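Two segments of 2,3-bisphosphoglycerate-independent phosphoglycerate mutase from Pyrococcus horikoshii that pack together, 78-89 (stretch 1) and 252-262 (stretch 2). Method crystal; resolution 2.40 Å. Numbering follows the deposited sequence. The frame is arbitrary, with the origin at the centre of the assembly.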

# COMPACT_ATOMS: atom_id res chain seq x y z
N GLY B 78 0.06 -26.21 -26.42
CA GLY B 78 0.23 -24.98 -27.17
C GLY B 78 -0.67 -23.84 -26.74
O GLY B 78 -1.60 -24.04 -25.95
N ARG B 79 -0.41 -22.64 -27.27
CA ARG B 79 -1.17 -21.43 -26.94
C ARG B 79 -2.34 -21.07 -27.87
O ARG B 79 -3.44 -20.72 -27.40
CB ARG B 79 -0.21 -20.23 -26.88
CG ARG B 79 -0.92 -18.90 -26.71
CD ARG B 79 0.06 -17.73 -26.51
NE ARG B 79 -0.66 -16.47 -26.28
CZ ARG B 79 -0.09 -15.31 -25.96
NH1 ARG B 79 1.23 -15.24 -25.82
NH2 ARG B 79 -0.84 -14.22 -25.79
N GLY B 80 -2.09 -21.13 -29.18
CA GLY B 80 -3.10 -20.78 -30.18
C GLY B 80 -4.56 -21.05 -29.87
O GLY B 80 -5.40 -20.13 -29.92
N PHE B 81 -4.89 -22.31 -29.55
CA PHE B 81 -6.27 -22.69 -29.26
C PHE B 81 -6.93 -21.84 -28.17
O PHE B 81 -8.13 -21.52 -28.28
CB PHE B 81 -6.33 -24.17 -28.85
CG PHE B 81 -7.70 -24.79 -28.99
CD1 PHE B 81 -8.66 -24.63 -27.99
CD2 PHE B 81 -8.03 -25.54 -30.13
CE1 PHE B 81 -9.93 -25.20 -28.11
CE2 PHE B 81 -9.30 -26.13 -30.26
CZ PHE B 81 -10.25 -25.96 -29.25
N PHE B 82 -6.17 -21.50 -27.13
CA PHE B 82 -6.71 -20.68 -26.03
C PHE B 82 -7.02 -19.27 -26.54
O PHE B 82 -8.05 -18.67 -26.19
CB PHE B 82 -5.70 -20.59 -24.87
CG PHE B 82 -5.36 -21.91 -24.22
CD1 PHE B 82 -6.36 -22.71 -23.66
CD2 PHE B 82 -4.04 -22.35 -24.15
CE1 PHE B 82 -6.05 -23.91 -23.03
CE2 PHE B 82 -3.71 -23.56 -23.53
CZ PHE B 82 -4.73 -24.34 -22.97
N GLU B 83 -6.11 -18.72 -27.35
CA GLU B 83 -6.28 -17.38 -27.91
C GLU B 83 -7.55 -17.37 -28.79
O GLU B 83 -8.35 -16.44 -28.72
CB GLU B 83 -5.05 -17.01 -28.76
CG GLU B 83 -4.71 -15.51 -28.80
CD GLU B 83 -4.02 -15.02 -27.52
OE1 GLU B 83 -3.00 -15.63 -27.11
OE2 GLU B 83 -4.50 -14.02 -26.93
N ALA B 84 -7.73 -18.42 -29.61
CA ALA B 84 -8.90 -18.49 -30.47
C ALA B 84 -10.21 -18.55 -29.66
O ALA B 84 -11.19 -17.88 -29.98
CB ALA B 84 -8.79 -19.74 -31.37
N LEU B 85 -10.21 -19.41 -28.61
CA LEU B 85 -11.41 -19.50 -27.77
C LEU B 85 -11.65 -18.17 -27.05
O LEU B 85 -12.74 -17.84 -26.59
CB LEU B 85 -11.21 -20.56 -26.68
CG LEU B 85 -11.11 -22.03 -27.15
CD1 LEU B 85 -11.11 -22.98 -25.95
CD2 LEU B 85 -12.26 -22.49 -28.05
N GLY B 86 -10.53 -17.42 -26.88
CA GLY B 86 -10.54 -16.12 -26.19
C GLY B 86 -11.33 -15.07 -26.98
O GLY B 86 -12.07 -14.27 -26.42
N VAL B 87 -11.11 -15.05 -28.31
CA VAL B 87 -11.80 -14.07 -29.13
C VAL B 87 -13.27 -14.45 -29.38
O VAL B 87 -13.99 -13.79 -30.12
CB VAL B 87 -11.05 -13.90 -30.45
CG1 VAL B 87 -9.64 -13.36 -30.17
CG2 VAL B 87 -10.93 -15.23 -31.17
N GLY B 88 -13.68 -15.58 -28.78
CA GLY B 88 -15.11 -15.91 -28.82
C GLY B 88 -15.44 -16.96 -29.88
O GLY B 88 -16.60 -17.26 -30.16
N LEU B 89 -14.47 -17.57 -30.57
CA LEU B 89 -14.78 -18.55 -31.62
C LEU B 89 -15.18 -19.90 -31.01
O LEU B 89 -14.85 -20.19 -29.85
CB LEU B 89 -13.57 -18.77 -32.54
CG LEU B 89 -12.92 -17.55 -33.21
CD1 LEU B 89 -11.68 -18.00 -34.01
CD2 LEU B 89 -13.93 -16.86 -34.13
N VAL B 252 -8.76 -10.26 -20.39
CA VAL B 252 -7.72 -10.70 -21.33
C VAL B 252 -8.13 -11.96 -22.09
O VAL B 252 -8.59 -12.95 -21.50
CB VAL B 252 -6.39 -10.97 -20.61
CG1 VAL B 252 -5.26 -11.11 -21.63
CG2 VAL B 252 -6.10 -9.84 -19.65
N ALA B 253 -7.96 -11.91 -23.41
CA ALA B 253 -8.33 -13.01 -24.31
C ALA B 253 -7.73 -14.38 -23.93
O ALA B 253 -8.46 -15.37 -23.77
CB ALA B 253 -7.93 -12.65 -25.74
N LEU B 254 -6.41 -14.44 -23.81
CA LEU B 254 -5.73 -15.69 -23.50
C LEU B 254 -6.23 -16.41 -22.24
O LEU B 254 -6.34 -17.64 -22.21
CB LEU B 254 -4.21 -15.45 -23.39
CG LEU B 254 -3.36 -16.71 -23.19
CD1 LEU B 254 -3.67 -17.74 -24.27
CD2 LEU B 254 -1.88 -16.33 -23.22
N VAL B 255 -6.56 -15.64 -21.20
CA VAL B 255 -7.03 -16.26 -19.96
C VAL B 255 -8.49 -16.68 -20.08
O VAL B 255 -8.91 -17.70 -19.49
CB VAL B 255 -6.83 -15.31 -18.75
CG1 VAL B 255 -7.41 -15.93 -17.48
CG2 VAL B 255 -5.34 -15.03 -18.56
N LYS B 256 -9.28 -15.92 -20.84
CA LYS B 256 -10.69 -16.27 -21.05
C LYS B 256 -10.71 -17.60 -21.81
O LYS B 256 -11.57 -18.46 -21.58
CB LYS B 256 -11.39 -15.21 -21.90
CG LYS B 256 -11.43 -13.82 -21.28
CD LYS B 256 -11.98 -12.81 -22.27
CE LYS B 256 -13.37 -13.21 -22.76
NZ LYS B 256 -13.86 -12.31 -23.84
N GLY B 257 -9.73 -17.76 -22.71
CA GLY B 257 -9.61 -18.97 -23.51
C GLY B 257 -9.34 -20.21 -22.67
O GLY B 257 -10.02 -21.23 -22.80
N VAL B 258 -8.33 -20.12 -21.80
CA VAL B 258 -8.00 -21.25 -20.94
C VAL B 258 -9.22 -21.59 -20.08
O VAL B 258 -9.63 -22.75 -19.99
CB VAL B 258 -6.80 -20.92 -20.02
CG1 VAL B 258 -6.56 -22.07 -19.03
CG2 VAL B 258 -5.54 -20.68 -20.88
N ALA B 259 -9.81 -20.57 -19.45
CA ALA B 259 -10.98 -20.79 -18.60
C ALA B 259 -12.10 -21.49 -19.38
O ALA B 259 -12.73 -22.42 -18.87
CB ALA B 259 -11.47 -19.46 -18.05
N ARG B 260 -12.34 -21.05 -20.62
CA ARG B 260 -13.38 -21.65 -21.45
C ARG B 260 -13.05 -23.10 -21.77
O ARG B 260 -13.90 -23.98 -21.67
CB ARG B 260 -13.58 -20.85 -22.75
CG ARG B 260 -14.63 -19.74 -22.62
CD ARG B 260 -14.62 -18.76 -23.78
NE ARG B 260 -15.63 -17.71 -23.57
CZ ARG B 260 -15.62 -16.52 -24.17
NH1 ARG B 260 -14.66 -16.20 -25.03
NH2 ARG B 260 -16.58 -15.64 -23.89
N ALA B 261 -11.79 -23.34 -22.17
CA ALA B 261 -11.36 -24.69 -22.50
C ALA B 261 -11.63 -25.67 -21.34
O ALA B 261 -12.05 -26.80 -21.59
CB ALA B 261 -9.87 -24.69 -22.86
N VAL B 262 -11.40 -25.27 -20.09
CA VAL B 262 -11.63 -26.19 -18.98
C VAL B 262 -13.07 -26.22 -18.47
O VAL B 262 -13.39 -26.96 -17.52
CB VAL B 262 -10.63 -25.94 -17.80
CG1 VAL B 262 -9.20 -26.07 -18.31
CG2 VAL B 262 -10.86 -24.57 -17.17

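Two short helices, one ending at Gly86 and the other spanning 253-261, cross almost at right angles, their N-to-C directions 97° apart, and their axes come within 6.7 Å. That is close for a helix pair, and glycine makes it possible. At the crossing, the CA of Gly86 lies 4.0 Å from the CA of Gly257, while further along the CA of Glu83 and the CA of Leu254 stand 4.8 Å apart. With no side chain between them, the backbones touch directly. The CA of Gly257 approaches the carbonyl O of Phe82 at 3.1 Å, with an angle of 155° at the hydrogen, and the CA of Gly86 lies 3.3 Å from the carbonyl O of Ala253, at a more bent 124°. These two CA-H...O contacts run in opposite senses, each helix offering a glycine CA to a carbonyl oxygen of the other. Both oxygens also accept hydrogen bonds inside their own helices, Phe82 O from Gly86 N, weakly, and Ala253 O from Gly257 N.

The first rule of the contact follows: both glycines are required by the spacing. An ideal CB on Gly257 would fall 1.7 Å from the O of Phe82, and one on Gly86 would fall 2.3 Å from the O of Ala253; both are clashes. Gly88, just past the first helix, is glycine for another reason. Its positive phi closes a Schellman motif, and a CB there would jam against the carbonyl O of the residue before it.

The second rule is that a large side chain fills the space beside the glycine contact. Phe82 points toward the second helix and sits as a knob among Leu254, Gly257, Val258 and Ala261. Its ring receives the CG2 of Val258 over one face, 3.7 Å from the centroid and 19° off the ring normal, a CH-pi contact, while the CB of Ala261 lies at the ring edge, 3.9 Å from Phe82 CE1. Nearer the backbone, Phe82 CB meets Leu254 CD1 at 3.6 Å. Leu85 extends the apolar patch, its CD1 resting 3.7 Å from the CB of Ala261; the small alanine thus serves two larger neighbours.

Polar groups finish the contact. Arg260 donates through NH1 to the O of Leu85 at 3.0 Å, the one hydrogen bond between the stretches. That carbonyl belongs to the last turn of the first helix, where it also accepts a weak bond from Gly88 N. The O of Gly86 lies near the guanidinium plane too, 3.5 Å from Arg260 NH1, but this is a contact and not a hydrogen bond.

At the other end, Arg79 and Glu83 form a salt bridge within stretch 1, Arg79 NE to Glu83 OE1 at 2.6 Å. Leu254 packs against this charged pair: its CD2 lies over one face of the Arg79 guanidinium, 3.3 Å from Arg79 NE, and its CD1 is 3.6 Å from Glu83 OE1. The charges are paired within their own stretch, and the neighbouring helix brings a leucine against them.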